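Local coordinates for putative mandelate racemase (Zymomonas mobilis, PDB 2OX4), which binds magnesium and, as a member of the mandelate racemase branch of the enolase superfamily, probably acts as a lyase or dehydratase, at residues Tyr129-Gln134 with Ile340-Gln345. Numbering follows the deposited sequence.
Sequences YASQLQ and IHEHHQ
S131 and E342 meet by their polar ends: with OG anti to the backbone N (chi1 -172°), the serine hydroxyl donates to the anti lone pair of the carboxylate, OG to OE2 2.7 Å. The glutamate chain reaches there extended, passing obliquely across the Y129 side chain. The tyrosine, its CG in the crowded position between N and the carbonyl carbon (chi1 72°), offers one ring face to E342 CA, which makes a CH-pi contact 3.9 Å from the ring centroid. At the ring edge lies I340, whose CG2 comes within 3.6 Å of Y129 CD2. A water joins E342 OE2 to Q132 NE2, and the bent Q132 chain lays its CG 3.4 Å from NE2 of the H344 ring, whose ND1 is hydrogen-bonded to K346 N.

Beneath these side chains the two strands run parallel. Y129 N donates almost straight to H341 O (2.8 Å), H343 N answers to Y129 O, and S131 N approaches H343 O from above the carbonyl plane; a longer bond from Q345 N to S131 O ends the ladder. Further out, K166 forms a salt bridge with E342 OE2 and a hydrogen bond with the Y129 hydroxyl, which also bonds Q315. This nearby positive charge would be expected to keep the carboxylate ionised. Q134 NE2 holds Q132 OE1 at 2.9 Å, leaving the Q132 amide nitrogen directed to the magnesium ligand E215. Strand 126-131 thus pairs with 341-344 and, along its other edge, with 164-167, closing the C-terminal TIM-like barrel of the enolase superfamily beside its magnesium site.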
ATOM      1  N   TYR C 129     -18.759  16.758 -30.556  1.00 13.26           N
ATOM      2  CA  TYR C 129     -18.247  18.090 -30.254  1.00 12.14           C
ATOM      3  C   TYR C 129     -17.381  18.670 -31.364  1.00 10.76           C
ATOM      4  O   TYR C 129     -16.706  17.938 -32.096  1.00 11.05           O
ATOM      5  CB  TYR C 129     -17.542  18.148 -28.877  1.00 13.87           C
ATOM      6  CG  TYR C 129     -16.176  17.477 -28.726  1.00 11.44           C
ATOM      7  CD1 TYR C 129     -14.996  18.116 -29.131  1.00 14.61           C
ATOM      8  CD2 TYR C 129     -16.062  16.237 -28.098  1.00 13.42           C
ATOM      9  CE1 TYR C 129     -13.748  17.506 -28.968  1.00  9.27           C
ATOM     10  CE2 TYR C 129     -14.822  15.636 -27.917  1.00  9.85           C
ATOM     11  CZ  TYR C 129     -13.673  16.277 -28.330  1.00 12.83           C
ATOM     12  OH  TYR C 129     -12.459  15.665 -28.131  1.00  9.76           O
ATOM     13  N   ALA C 130     -17.433  19.992 -31.499  1.00 12.88           N
ATOM     14  CA  ALA C 130     -16.601  20.714 -32.437  1.00 12.73           C
ATOM     15  C   ALA C 130     -15.219  20.958 -31.835  1.00 12.67           C
ATOM     16  O   ALA C 130     -15.101  21.673 -30.838  1.00 13.71           O
ATOM     17  CB  ALA C 130     -17.271  22.056 -32.776  1.00 11.55           C
ATOM     18  N   SER C 131     -14.190  20.398 -32.470  1.00 14.12           N
ATOM     19  CA  SER C 131     -12.878  20.266 -31.854  1.00 18.44           C
ATOM     20  C   SER C 131     -11.828  21.240 -32.373  1.00 20.50           C
ATOM     21  O   SER C 131     -11.634  21.363 -33.591  1.00 21.79           O
ATOM     22  CB  SER C 131     -12.348  18.848 -32.021  1.00 16.13           C
ATOM     23  OG  SER C 131     -11.166  18.677 -31.254  1.00 16.28           O
ATOM     24  N   GLN C 132     -11.119  21.859 -31.420  1.00 12.46           N
ATOM     25  CA  GLN C 132      -9.933  22.701 -31.649  1.00 16.90           C
ATOM     26  C   GLN C 132     -10.337  24.058 -32.234  1.00 17.45           C
ATOM     27  O   GLN C 132      -9.877  24.447 -33.310  1.00 20.05           O
ATOM     28  CB  GLN C 132      -8.841  21.999 -32.497  1.00 16.25           C
ATOM     29  CG  GLN C 132      -8.480  20.548 -32.062  1.00 19.62           C
ATOM     30  CD  GLN C 132      -7.786  20.445 -30.701  1.00 21.19           C
ATOM     31  OE1 GLN C 132      -7.522  21.448 -30.040  1.00 22.85           O
ATOM     32  NE2 GLN C 132      -7.466  19.213 -30.292  1.00 21.98           N
ATOM     33  N   LEU C 133     -11.210  24.754 -31.507  1.00 17.76           N
ATOM     34  CA  LEU C 133     -11.745  26.060 -31.925  1.00 19.51           C
ATOM     35  C   LEU C 133     -10.658  27.111 -32.088  1.00 25.29           C
ATOM     36  O   LEU C 133     -10.815  28.055 -32.866  1.00 23.16           O
ATOM     37  CB  LEU C 133     -12.756  26.594 -30.909  1.00 21.03           C
ATOM     38  CG  LEU C 133     -14.054  25.867 -30.570  1.00 20.93           C
ATOM     39  CD1 LEU C 133     -14.770  26.661 -29.479  1.00 21.46           C
ATOM     40  CD2 LEU C 133     -14.940  25.670 -31.783  1.00 21.78           C
ATOM     41  N   GLN C 134      -9.563  26.954 -31.346  1.00 21.38           N
ATOM     42  CA  GLN C 134      -8.449  27.903 -31.411  1.00 18.88           C
ATOM     43  C   GLN C 134      -7.761  27.971 -32.788  1.00 19.54           C
ATOM     44  O   GLN C 134      -6.968  28.881 -33.035  1.00 23.25           O
ATOM     45  CB  GLN C 134      -7.443  27.637 -30.276  1.00 16.26           C
ATOM     46  CG  GLN C 134      -6.517  26.453 -30.505  1.00 19.11           C
ATOM     47  CD  GLN C 134      -7.138  25.100 -30.173  1.00 17.21           C
ATOM     48  OE1 GLN C 134      -8.280  25.011 -29.719  1.00 13.13           O
ATOM     49  NE2 GLN C 134      -6.371  24.031 -30.401  1.00 17.40           N
ATOM     50  N   ILE C 340     -18.759  10.793 -26.124  1.00 10.52           N
ATOM     51  CA  ILE C 340     -18.976  11.868 -27.116  1.00  9.31           C
ATOM     52  C   ILE C 340     -17.971  11.657 -28.254  1.00 13.20           C
ATOM     53  O   ILE C 340     -16.946  10.985 -28.067  1.00 10.16           O
ATOM     54  CB  ILE C 340     -18.848  13.277 -26.469  1.00  8.16           C
ATOM     55  CG1 ILE C 340     -19.440  14.362 -27.383  1.00  9.14           C
ATOM     56  CG2 ILE C 340     -17.402  13.571 -26.017  1.00 12.07           C
ATOM     57  CD1 ILE C 340     -19.568  15.722 -26.709  1.00 13.23           C
ATOM     58  N   HIS C 341     -18.284  12.170 -29.441  1.00  9.68           N
ATOM     59  CA  HIS C 341     -17.398  12.018 -30.602  1.00  9.50           C
ATOM     60  C   HIS C 341     -16.685  13.336 -30.946  1.00  9.54           C
ATOM     61  O   HIS C 341     -17.301  14.402 -30.984  1.00 12.95           O
ATOM     62  CB  HIS C 341     -18.181  11.501 -31.820  1.00 11.24           C
ATOM     63  CG  HIS C 341     -17.337  11.367 -33.052  1.00 13.95           C
ATOM     64  ND1 HIS C 341     -16.690  10.198 -33.385  1.00 13.63           N
ATOM     65  CD2 HIS C 341     -17.005  12.267 -34.010  1.00  9.98           C
ATOM     66  CE1 HIS C 341     -16.005  10.377 -34.500  1.00 14.09           C
ATOM     67  NE2 HIS C 341     -16.179  11.625 -34.901  1.00 11.37           N
ATOM     68  N   GLU C 342     -15.383  13.252 -31.192  1.00 10.38           N
ATOM     69  CA  GLU C 342     -14.578  14.409 -31.551  1.00 11.61           C
ATOM     70  C   GLU C 342     -14.660  14.643 -33.052  1.00 14.16           C
ATOM     71  O   GLU C 342     -14.294  13.766 -33.852  1.00 13.68           O
ATOM     72  CB  GLU C 342     -13.116  14.165 -31.190  1.00 13.58           C
ATOM     73  CG  GLU C 342     -12.220  15.308 -31.625  1.00 11.67           C
ATOM     74  CD  GLU C 342     -10.773  15.140 -31.200  1.00 23.01           C
ATOM     75  OE1 GLU C 342     -10.310  13.990 -30.992  1.00 16.44           O
ATOM     76  OE2 GLU C 342     -10.094  16.177 -31.088  1.00 14.74           O
ATOM     77  N   HIS C 343     -15.112  15.832 -33.442  1.00 15.14           N
ATOM     78  CA  HIS C 343     -15.080  16.177 -34.862  1.00 14.86           C
ATOM     79  C   HIS C 343     -14.105  17.319 -35.107  1.00 16.78           C
ATOM     80  O   HIS C 343     -14.358  18.462 -34.713  1.00 14.69           O
ATOM     81  CB  HIS C 343     -16.481  16.494 -35.404  1.00 11.59           C
ATOM     82  CG  HIS C 343     -16.517  16.659 -36.892  1.00 15.81           C
ATOM     83  ND1 HIS C 343     -16.081  15.679 -37.760  1.00 22.57           N
ATOM     84  CD2 HIS C 343     -16.919  17.698 -37.666  1.00 18.47           C
ATOM     85  CE1 HIS C 343     -16.221  16.104 -39.006  1.00 23.01           C
ATOM     86  NE2 HIS C 343     -16.712  17.329 -38.975  1.00 13.17           N
ATOM     87  N   HIS C 344     -12.972  16.975 -35.728  1.00 21.52           N
ATOM     88  CA  HIS C 344     -11.808  17.852 -35.773  1.00 23.84           C
ATOM     89  C   HIS C 344     -11.977  18.857 -36.890  1.00 25.69           C
ATOM     90  O   HIS C 344     -12.500  18.528 -37.968  1.00 29.23           O
ATOM     91  CB  HIS C 344     -10.524  17.046 -35.979  1.00 23.06           C
ATOM     92  CG  HIS C 344      -9.283  17.761 -35.543  1.00 32.48           C
ATOM     93  ND1 HIS C 344      -8.786  18.866 -36.202  1.00 35.62           N
ATOM     94  CD2 HIS C 344      -8.423  17.514 -34.524  1.00 26.97           C
ATOM     95  CE1 HIS C 344      -7.679  19.274 -35.607  1.00 41.61           C
ATOM     96  NE2 HIS C 344      -7.436  18.470 -34.585  1.00 45.53           N
ATOM     97  N   GLN C 345     -11.533  20.083 -36.620  1.00 27.07           N
ATOM     98  CA  GLN C 345     -11.589  21.173 -37.598  1.00 28.85           C
ATOM     99  C   GLN C 345     -10.845  20.884 -38.912  1.00 26.67           C
ATOM    100  O   GLN C 345     -11.237  21.381 -39.972  1.00 24.40           O
ATOM    101  CB  GLN C 345     -11.157  22.509 -36.967  1.00 30.89           C
ATOM    102  CG  GLN C 345      -9.670  22.635 -36.599  1.00 31.41           C
ATOM    103  CD  GLN C 345      -8.800  23.067 -37.778  1.00 39.59           C
ATOM    104  OE1 GLN C 345      -7.859  22.369 -38.153  1.00 40.01           O
ATOM    105  NE2 GLN C 345      -9.125  24.215 -38.375  1.00 25.65           N
TER
HETATM  106  O   HOH W   1      -7.721  16.361 -31.795  1.00 29.09           O